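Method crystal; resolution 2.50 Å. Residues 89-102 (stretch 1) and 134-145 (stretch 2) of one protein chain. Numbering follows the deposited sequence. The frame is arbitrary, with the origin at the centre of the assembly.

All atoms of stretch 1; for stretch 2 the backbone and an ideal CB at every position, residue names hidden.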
ATOM      1  N   LEU A  89       8.704 -24.677   5.966  1.00 35.15           N
ATOM      2  CA  LEU A  89       8.708 -23.433   6.722  1.00 35.51           C
ATOM      3  C   LEU A  89       9.549 -23.560   7.993  1.00 35.87           C
ATOM      4  O   LEU A  89       9.232 -24.343   8.888  1.00 35.93           O
ATOM      5  CB  LEU A  89       7.289 -22.994   7.074  1.00 34.40           C
ATOM      6  CG  LEU A  89       7.261 -21.668   7.838  1.00 36.96           C
ATOM      7  CD1 LEU A  89       7.726 -20.528   6.931  1.00 34.67           C
ATOM      8  CD2 LEU A  89       5.880 -21.384   8.419  1.00 36.18           C
ATOM      9  N   ALA A  90      10.622 -22.782   8.063  1.00 33.77           N
ATOM     10  CA  ALA A  90      11.530 -22.833   9.200  1.00 33.55           C
ATOM     11  C   ALA A  90      10.839 -22.399  10.492  1.00 35.20           C
ATOM     12  O   ALA A  90      11.143 -22.911  11.570  1.00 36.95           O
ATOM     13  CB  ALA A  90      12.752 -21.975   8.932  1.00 32.56           C
ATOM     14  N   PHE A  91       9.907 -21.457  10.371  1.00 34.94           N
ATOM     15  CA  PHE A  91       9.175 -20.924  11.516  1.00 35.46           C
ATOM     16  C   PHE A  91       8.191 -19.858  11.040  1.00 36.74           C
ATOM     17  O   PHE A  91       8.328 -19.333   9.934  1.00 36.43           O
ATOM     18  CB  PHE A  91      10.141 -20.320  12.540  1.00 34.87           C
ATOM     19  CG  PHE A  91      11.115 -19.335  11.951  1.00 36.08           C
ATOM     20  CD1 PHE A  91      12.474 -19.611  11.929  1.00 35.91           C
ATOM     21  CD2 PHE A  91      10.671 -18.136  11.413  1.00 35.84           C
ATOM     22  CE1 PHE A  91      13.370 -18.708  11.385  1.00 35.03           C
ATOM     23  CE2 PHE A  91      11.560 -17.231  10.867  1.00 33.70           C
ATOM     24  CZ  PHE A  91      12.910 -17.517  10.852  1.00 34.56           C
ATOM     25  N   PRO A  92       7.190 -19.532  11.869  1.00 38.15           N
ATOM     26  CA  PRO A  92       6.299 -18.432  11.484  1.00 39.84           C
ATOM     27  C   PRO A  92       7.083 -17.127  11.336  1.00 38.14           C
ATOM     28  O   PRO A  92       7.920 -16.821  12.189  1.00 37.09           O
ATOM     29  CB  PRO A  92       5.327 -18.339  12.666  1.00 39.31           C
ATOM     30  CG  PRO A  92       5.374 -19.689  13.304  1.00 39.28           C
ATOM     31  CD  PRO A  92       6.789 -20.151  13.144  1.00 36.30           C
ATOM     32  N   PRO A  93       6.825 -16.376  10.256  1.00 36.68           N
ATOM     33  CA  PRO A  93       7.489 -15.090  10.028  1.00 34.35           C
ATOM     34  C   PRO A  93       7.173 -14.102  11.139  1.00 35.18           C
ATOM     35  O   PRO A  93       6.142 -14.217  11.801  1.00 36.70           O
ATOM     36  CB  PRO A  93       6.881 -14.608   8.710  1.00 34.28           C
ATOM     37  CG  PRO A  93       6.409 -15.848   8.033  1.00 36.94           C
ATOM     38  CD  PRO A  93       5.932 -16.738   9.143  1.00 38.06           C
ATOM     39  N   LEU A  94       8.066 -13.143  11.340  1.00 35.31           N
ATOM     40  CA  LEU A  94       7.878 -12.125  12.359  1.00 35.86           C
ATOM     41  C   LEU A  94       6.748 -11.182  11.969  1.00 33.67           C
ATOM     42  O   LEU A  94       6.561 -10.880  10.791  1.00 32.43           O
ATOM     43  CB  LEU A  94       9.167 -11.321  12.550  1.00 32.86           C
ATOM     44  CG  LEU A  94      10.354 -11.980  13.254  1.00 36.25           C
ATOM     45  CD1 LEU A  94      10.622 -13.373  12.709  1.00 37.64           C
ATOM     46  CD2 LEU A  94      11.598 -11.104  13.130  1.00 32.46           C
ATOM     47  N   ASP A  95       5.991 -10.735  12.965  1.00 33.50           N
ATOM     48  CA  ASP A  95       5.031  -9.656  12.783  1.00 34.38           C
ATOM     49  C   ASP A  95       5.849  -8.383  12.614  1.00 32.10           C
ATOM     50  O   ASP A  95       6.708  -8.096  13.443  1.00 32.58           O
ATOM     51  CB  ASP A  95       4.133  -9.552  14.019  1.00 36.44           C
ATOM     52  CG  ASP A  95       2.979  -8.582  13.834  1.00 38.00           C
ATOM     53  OD1 ASP A  95       3.224  -7.410  13.476  1.00 36.45           O
ATOM     54  OD2 ASP A  95       1.821  -8.992  14.064  1.00 40.40           O
ATOM     55  N   TYR A  96       5.614  -7.627  11.548  1.00 32.12           N
ATOM     56  CA  TYR A  96       6.442  -6.446  11.315  1.00 31.86           C
ATOM     57  C   TYR A  96       6.252  -5.386  12.397  1.00 30.51           C
ATOM     58  O   TYR A  96       7.062  -4.472  12.531  1.00 27.32           O
ATOM     59  CB  TYR A  96       6.286  -5.873   9.895  1.00 29.22           C
ATOM     60  CG  TYR A  96       4.956  -5.221   9.556  1.00 29.66           C
ATOM     61  CD1 TYR A  96       4.501  -4.105  10.249  1.00 31.54           C
ATOM     62  CD2 TYR A  96       4.184  -5.692   8.498  1.00 29.65           C
ATOM     63  CE1 TYR A  96       3.295  -3.501   9.922  1.00 32.26           C
ATOM     64  CE2 TYR A  96       2.983  -5.094   8.163  1.00 32.71           C
ATOM     65  CZ  TYR A  96       2.542  -3.998   8.877  1.00 33.34           C
ATOM     66  OH  TYR A  96       1.343  -3.404   8.541  1.00 33.50           O
ATOM     67  N   GLU A  97       5.190  -5.530  13.182  1.00 32.16           N
ATOM     68  CA  GLU A  97       4.956  -4.627  14.301  1.00 33.85           C
ATOM     69  C   GLU A  97       5.719  -5.066  15.547  1.00 34.10           C
ATOM     70  O   GLU A  97       5.766  -4.339  16.541  1.00 33.59           O
ATOM     71  CB  GLU A  97       3.462  -4.492  14.608  1.00 34.43           C
ATOM     72  CG  GLU A  97       2.657  -3.872  13.479  1.00 37.06           C
ATOM     73  CD  GLU A  97       1.442  -3.111  13.977  1.00 42.23           C
ATOM     74  OE1 GLU A  97       0.317  -3.429  13.536  1.00 43.02           O
ATOM     75  OE2 GLU A  97       1.615  -2.191  14.807  1.00 41.98           O
ATOM     76  N   GLN A  98       6.319  -6.254  15.494  1.00 33.80           N
ATOM     77  CA  GLN A  98       7.148  -6.727  16.599  1.00 34.72           C
ATOM     78  C   GLN A  98       8.359  -5.828  16.788  1.00 33.02           C
ATOM     79  O   GLN A  98       9.080  -5.527  15.836  1.00 31.05           O
ATOM     80  CB  GLN A  98       7.606  -8.171  16.388  1.00 35.84           C
ATOM     81  CG  GLN A  98       8.773  -8.587  17.293  1.00 36.48           C
ATOM     82  CD  GLN A  98       8.436  -8.506  18.777  1.00 38.52           C
ATOM     83  OE1 GLN A  98       7.307  -8.777  19.187  1.00 41.16           O
ATOM     84  NE2 GLN A  98       9.421  -8.139  19.589  1.00 36.57           N
ATOM     85  N   SER A  99       8.572  -5.406  18.027  1.00 33.38           N
ATOM     86  CA  SER A  99       9.705  -4.564  18.375  1.00 32.73           C
ATOM     87  C   SER A  99      11.028  -5.266  18.085  1.00 32.97           C
ATOM     88  O   SER A  99      11.119  -6.492  18.126  1.00 32.61           O
ATOM     89  CB  SER A  99       9.633  -4.185  19.853  1.00 32.08           C
ATOM     90  OG  SER A  99      10.708  -3.343  20.211  1.00 36.56           O
ATOM     91  N   ILE A 100      12.053  -4.478  17.785  1.00 31.90           N
ATOM     92  CA  ILE A 100      13.396  -5.012  17.616  1.00 32.81           C
ATOM     93  C   ILE A 100      14.309  -4.342  18.637  1.00 31.84           C
ATOM     94  O   ILE A 100      14.248  -3.127  18.821  1.00 32.71           O
ATOM     95  CB  ILE A 100      13.928  -4.794  16.180  1.00 31.17           C
ATOM     96  CG1 ILE A 100      12.962  -5.406  15.154  1.00 31.87           C
ATOM     97  CG2 ILE A 100      15.320  -5.387  16.028  1.00 29.21           C
ATOM     98  CD1 ILE A 100      13.557  -5.626  13.770  1.00 25.55           C
ATOM     99  N   PRO A 101      15.139  -5.137  19.323  1.00 32.28           N
ATOM    100  CA  PRO A 101      16.037  -4.617  20.360  1.00 31.86           C
ATOM    101  C   PRO A 101      16.880  -3.435  19.893  1.00 31.85           C
ATOM    102  O   PRO A 101      17.411  -3.433  18.782  1.00 32.28           O
ATOM    103  CB  PRO A 101      16.925  -5.820  20.684  1.00 31.39           C
ATOM    104  CG  PRO A 101      16.053  -6.991  20.417  1.00 34.18           C
ATOM    105  CD  PRO A 101      15.213  -6.606  19.219  1.00 33.93           C
ATOM    106  N   GLU A 102      16.989  -2.443  20.766  1.00 33.95           N
ATOM    107  CA  GLU A 102      17.704  -1.200  20.503  1.00 34.71           C
ATOM    108  C   GLU A 102      19.091  -1.414  19.902  1.00 33.88           C
ATOM    109  O   GLU A 102      19.386  -0.927  18.812  1.00 33.33           O
ATOM    110  CB  GLU A 102      17.820  -0.410  21.809  1.00 36.74           C
ATOM    111  CG  GLU A 102      17.935   1.094  21.649  1.00 42.45           C
ATOM    112  CD  GLU A 102      17.532   1.834  22.916  1.00 50.33           C
ATOM    113  OE1 GLU A 102      16.936   1.193  23.812  1.00 47.74           O
ATOM    114  OE2 GLU A 102      17.807   3.052  23.013  1.00 48.51           O
ATOM    115  N   UNK A 134      18.395  -8.940   9.715  1.00 26.78           N
ATOM    116  CA  UNK A 134      19.531  -8.598  10.566  1.00 27.98           C
ATOM    117  C   UNK A 134      19.410  -9.280  11.921  1.00 28.17           C
ATOM    118  O   UNK A 134      20.322  -9.974  12.367  1.00 27.97           O
ATOM    119  CB  UNK A 134      19.633  -7.082  10.744  1.00 27.98           C
ATOM    120  N   UNK A 135      18.270  -9.071  12.568  1.00 27.77           N
ATOM    121  CA  UNK A 135      17.997  -9.659  13.870  1.00 28.49           C
ATOM    122  C   UNK A 135      18.009 -11.177  13.787  1.00 29.86           C
ATOM    123  O   UNK A 135      18.741 -11.840  14.518  1.00 30.75           O
ATOM    124  CB  UNK A 135      16.653  -9.167  14.410  1.00 28.49           C
ATOM    125  N   UNK A 136      17.204 -11.723  12.883  1.00 31.01           N
ATOM    126  CA  UNK A 136      17.129 -13.169  12.692  1.00 31.75           C
ATOM    127  C   UNK A 136      18.504 -13.827  12.549  1.00 31.07           C
ATOM    128  O   UNK A 136      18.701 -14.961  12.979  1.00 33.37           O
ATOM    129  CB  UNK A 136      16.283 -13.480  11.455  1.00 31.75           C
ATOM    130  N   UNK A 137      19.448 -13.118  11.939  1.00 29.87           N
ATOM    131  CA  UNK A 137      20.799 -13.641  11.776  1.00 31.25           C
ATOM    132  C   UNK A 137      21.453 -13.883  13.134  1.00 34.54           C
ATOM    133  O   UNK A 137      22.372 -14.693  13.251  1.00 36.33           O
ATOM    134  CB  UNK A 137      21.647 -12.679  10.943  1.00 31.25           C
ATOM    135  N   UNK A 138      20.967 -13.182  14.158  1.00 33.22           N
ATOM    136  CA  UNK A 138      21.467 -13.351  15.522  1.00 32.18           C
ATOM    137  C   UNK A 138      20.754 -14.478  16.263  1.00 34.47           C
ATOM    138  O   UNK A 138      21.396 -15.306  16.909  1.00 33.69           O
ATOM    139  CB  UNK A 138      21.312 -12.044  16.302  1.00 32.18           C
ATOM    140  N   UNK A 139      19.427 -14.502  16.168  1.00 34.90           N
ATOM    141  CA  UNK A 139      18.611 -15.465  16.905  1.00 34.77           C
ATOM    142  C   UNK A 139      18.693 -16.877  16.326  1.00 35.58           C
ATOM    143  O   UNK A 139      18.562 -17.865  17.048  1.00 33.97           O
ATOM    144  CB  UNK A 139      17.153 -15.002  16.919  1.00 34.77           C
ATOM    145  N   UNK A 140      18.889 -16.967  15.016  1.00 34.97           N
ATOM    146  CA  UNK A 140      18.919 -18.258  14.343  1.00 36.51           C
ATOM    147  C   UNK A 140      19.978 -18.263  13.253  1.00 36.61           C
ATOM    148  O   UNK A 140      19.668 -18.485  12.080  1.00 35.42           O
ATOM    149  CB  UNK A 140      17.547 -18.592  13.754  1.00 36.51           C
ATOM    150  N   UNK A 141      21.240 -18.024  13.646  1.00 37.27           N
ATOM    151  CA  UNK A 141      22.372 -17.855  12.726  1.00 38.68           C
ATOM    152  C   UNK A 141      22.461 -18.958  11.679  1.00 39.03           C
ATOM    153  O   UNK A 141      22.573 -18.664  10.488  1.00 40.02           O
ATOM    154  CB  UNK A 141      23.680 -17.805  13.517  1.00 38.68           C
ATOM    155  N   UNK A 142      22.405 -20.211  12.122  1.00 40.17           N
ATOM    156  CA  UNK A 142      22.559 -21.351  11.223  1.00 40.80           C
ATOM    157  C   UNK A 142      21.347 -21.522  10.316  1.00 38.96           C
ATOM    158  O   UNK A 142      21.481 -21.682   9.101  1.00 38.02           O
ATOM    159  CB  UNK A 142      22.790 -22.631  12.029  1.00 40.80           C
ATOM    160  N   UNK A 143      20.164 -21.484  10.915  1.00 38.24           N
ATOM    161  CA  UNK A 143      18.923 -21.651  10.169  1.00 38.73           C
ATOM    162  C   UNK A 143      18.757 -20.598   9.068  1.00 38.31           C
ATOM    163  O   UNK A 143      18.107 -20.855   8.054  1.00 38.62           O
ATOM    164  CB  UNK A 143      17.732 -21.591  11.127  1.00 38.73           C
ATOM    165  N   UNK A 144      19.347 -19.421   9.262  1.00 37.12           N
ATOM    166  CA  UNK A 144      19.267 -18.362   8.258  1.00 37.21           C
ATOM    167  C   UNK A 144      20.220 -18.598   7.086  1.00 39.41           C
ATOM    168  O   UNK A 144      19.923 -18.222   5.950  1.00 38.64           O
ATOM    169  CB  UNK A 144      19.570 -17.009   8.904  1.00 37.21           C
ATOM    170  N   UNK A 145      21.362 -19.219   7.364  1.00 37.95           N
ATOM    171  CA  UNK A 145      22.361 -19.473   6.329  1.00 39.20           C
ATOM    172  C   UNK A 145      21.968 -20.637   5.415  1.00 39.05           C
ATOM    173  O   UNK A 145      22.419 -20.719   4.274  1.00 40.53           O
ATOM    174  CB  UNK A 145      23.718 -19.759   6.976  1.00 39.20           C
TER

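Position 134 lies in a helix, and its CA-to-CB bond points sideways to stretch 1, with nothing of it within 5.5 Å of the ideal CB. Almost any helix-tolerant residue would serve. It is Trp 134, which makes no contact.

At position 135 the CB points toward stretch 1, 4.3 Å from Ile 100 CG2, and beyond it lies a long apolar surface formed by Leu 94, the aliphatic part of Gln 98, Ile 100 and Pro 101. A leucine or methionine could cover part of it; a broad, flat aromatic could reach more. The residue is Trp 135, with chi1 in the t well. Pro 101 CD sits over one face of its indole, 3.7 Å from the centroid of the six-membered ring, a CH-pi contact in which the slightly polarised C-H groups beside the proline nitrogen meet the electron-rich ring. Gln 98 CG approaches the edge, 4.2 Å from Trp 135 CZ3, while Ile 100 CG2 packs 4.2 Å from Trp 135 CD2 and Leu 94 CD2 lies 4.1 Å from Trp 135 CE3.

At position 136 the CB again points toward stretch 1, 5.3 Å from Phe 91 CZ, with Leu 94 also in reach. The space between them offers no polar partner, so a medium-sized aliphatic chain suits it: leucine, isoleucine or methionine. Leu 136 adopts the m,t rotamer and packs against both; its closest atom to each is CD2, 3.8 Å from Leu 94 CD1 and 3.9 Å from Phe 91 CZ.

Positions 137 and 138 are out of reach; polar residues are reasonable, and they are Asp 137 and Gln 138. The CB of 139 points toward stretch 1 but finds nothing within 5.5 Å. Several types would fit; Leu 139 still makes no contact.

At 140 the phi/psi of -142/59 leaves the helix, and the residue N-caps the next one. Asparagine, serine or aspartate are common at such caps, but the CB also faces the Phe 91 ring, 4.8 Å from CE1, so an aromatic or aliphatic side chain would also suit. His 140 places ND1 4.0 Å from Phe 91 CE1, the two rings oblique with planes at 33°.

Position 141 opens that helix out of reach of stretch 1; proline is favoured in a first turn, where its missing N-H costs no hydrogen bond, and Pro 141 is found. Position 142, also remote, suits an acidic residue near a helix N-terminus: Asp 142.

The CB of 143 points between Phe 91 and Ala 90, where a compact apolar group fits. Val 143 puts CG1 3.9 Å from Ala 90 CB and 4.3 Å from Phe 91 CE1.

At 144 the CB points sideways, so a long chain or large aromatic would be needed to approach stretch 1. Selenomethionine Met 144 does, its SE 4.1 Å from Phe 91 CZ at the ring edge. Position 145 is out of reach and takes any helix-compatible residue; it is Ala 145.

Stretch 2 (134-145) WWLDQLHPDVMA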
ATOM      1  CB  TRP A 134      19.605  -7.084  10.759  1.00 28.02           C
ATOM      2  CG  TRP A 134      20.801  -6.630  11.536  1.00 30.01           C
ATOM      3  CD1 TRP A 134      20.860  -6.369  12.877  1.00 29.85           C
ATOM      4  CD2 TRP A 134      22.113  -6.377  11.020  1.00 30.09           C
ATOM      5  NE1 TRP A 134      22.125  -5.971  13.224  1.00 30.59           N
ATOM      6  CE2 TRP A 134      22.915  -5.970  12.103  1.00 32.13           C
ATOM      7  CE3 TRP A 134      22.689  -6.457   9.747  1.00 29.17           C
ATOM      8  CZ2 TRP A 134      24.265  -5.641  11.953  1.00 31.23           C
ATOM      9  CZ3 TRP A 134      24.025  -6.128   9.600  1.00 29.44           C
ATOM     10  CH2 TRP A 134      24.799  -5.725  10.696  1.00 30.98           C
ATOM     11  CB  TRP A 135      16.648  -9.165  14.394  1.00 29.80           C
ATOM     12  CG  TRP A 135      16.412  -9.454  15.834  1.00 32.11           C
ATOM     13  CD1 TRP A 135      17.357  -9.669  16.797  1.00 31.95           C
ATOM     14  CD2 TRP A 135      15.143  -9.523  16.495  1.00 34.43           C
ATOM     15  NE1 TRP A 135      16.754  -9.886  18.011  1.00 32.55           N
ATOM     16  CE2 TRP A 135      15.395  -9.798  17.854  1.00 33.38           C
ATOM     17  CE3 TRP A 135      13.819  -9.386  16.067  1.00 33.09           C
ATOM     18  CZ2 TRP A 135      14.372  -9.941  18.789  1.00 32.36           C
ATOM     19  CZ3 TRP A 135      12.805  -9.528  16.996  1.00 34.57           C
ATOM     20  CH2 TRP A 135      13.087  -9.804  18.342  1.00 34.31           C
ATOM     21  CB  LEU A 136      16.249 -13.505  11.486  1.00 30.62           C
ATOM     22  CG  LEU A 136      14.744 -13.378  11.730  1.00 30.74           C
ATOM     23  CD1 LEU A 136      13.972 -13.529  10.433  1.00 28.58           C
ATOM     24  CD2 LEU A 136      14.285 -14.405  12.756  1.00 32.74           C
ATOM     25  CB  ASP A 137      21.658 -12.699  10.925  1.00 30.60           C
ATOM     26  CG  ASP A 137      21.576 -13.011   9.433  1.00 32.03           C
ATOM     27  OD1 ASP A 137      21.077 -14.098   9.071  1.00 31.71           O
ATOM     28  OD2 ASP A 137      22.021 -12.172   8.618  1.00 31.30           O
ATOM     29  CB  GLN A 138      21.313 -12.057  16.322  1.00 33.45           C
ATOM     30  CG  GLN A 138      22.301 -10.966  15.965  1.00 35.19           C
ATOM     31  CD  GLN A 138      22.537 -10.010  17.121  1.00 40.22           C
ATOM     32  OE1 GLN A 138      23.414  -9.146  17.061  1.00 43.12           O
ATOM     33  NE2 GLN A 138      21.760 -10.168  18.191  1.00 37.66           N
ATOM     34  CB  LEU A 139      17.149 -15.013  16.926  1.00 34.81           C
ATOM     35  CG  LEU A 139      16.854 -13.550  17.258  1.00 34.87           C
ATOM     36  CD1 LEU A 139      15.428 -13.201  16.871  1.00 30.91           C
ATOM     37  CD2 LEU A 139      17.106 -13.259  18.731  1.00 35.07           C
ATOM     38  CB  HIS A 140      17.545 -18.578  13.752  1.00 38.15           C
ATOM     39  CG  HIS A 140      16.438 -18.568  14.761  1.00 39.52           C
ATOM     40  ND1 HIS A 140      15.394 -17.669  14.713  1.00 40.87           N
ATOM     41  CD2 HIS A 140      16.219 -19.341  15.850  1.00 40.36           C
ATOM     42  CE1 HIS A 140      14.574 -17.895  15.723  1.00 41.03           C
ATOM     43  NE2 HIS A 140      15.053 -18.905  16.430  1.00 40.56           N
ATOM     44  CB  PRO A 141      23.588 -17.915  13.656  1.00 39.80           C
ATOM     45  CG  PRO A 141      23.065 -17.459  14.976  1.00 37.46           C
ATOM     46  CD  PRO A 141      21.663 -17.972  15.057  1.00 35.20           C
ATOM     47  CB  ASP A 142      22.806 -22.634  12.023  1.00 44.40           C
ATOM     48  CG  ASP A 142      24.013 -22.525  12.941  1.00 44.71           C
ATOM     49  OD1 ASP A 142      24.155 -23.377  13.845  1.00 48.94           O
ATOM     50  OD2 ASP A 142      24.818 -21.585  12.763  1.00 43.68           O
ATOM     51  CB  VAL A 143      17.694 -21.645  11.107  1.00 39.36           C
ATOM     52  CG1 VAL A 143      16.396 -21.618  10.302  1.00 37.42           C
ATOM     53  CG2 VAL A 143      17.734 -22.855  12.033  1.00 36.43           C
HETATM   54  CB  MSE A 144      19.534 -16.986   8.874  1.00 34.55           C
HETATM   55  CG  MSE A 144      18.470 -16.516   9.847  1.00 35.52           C
HETATM   56 SE   MSE A 144      16.657 -16.935   9.256  1.00 54.03          SE
HETATM   57  CE  MSE A 144      16.578 -15.873   7.618  1.00 36.12           C
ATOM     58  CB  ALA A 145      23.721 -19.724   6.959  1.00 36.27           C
TER
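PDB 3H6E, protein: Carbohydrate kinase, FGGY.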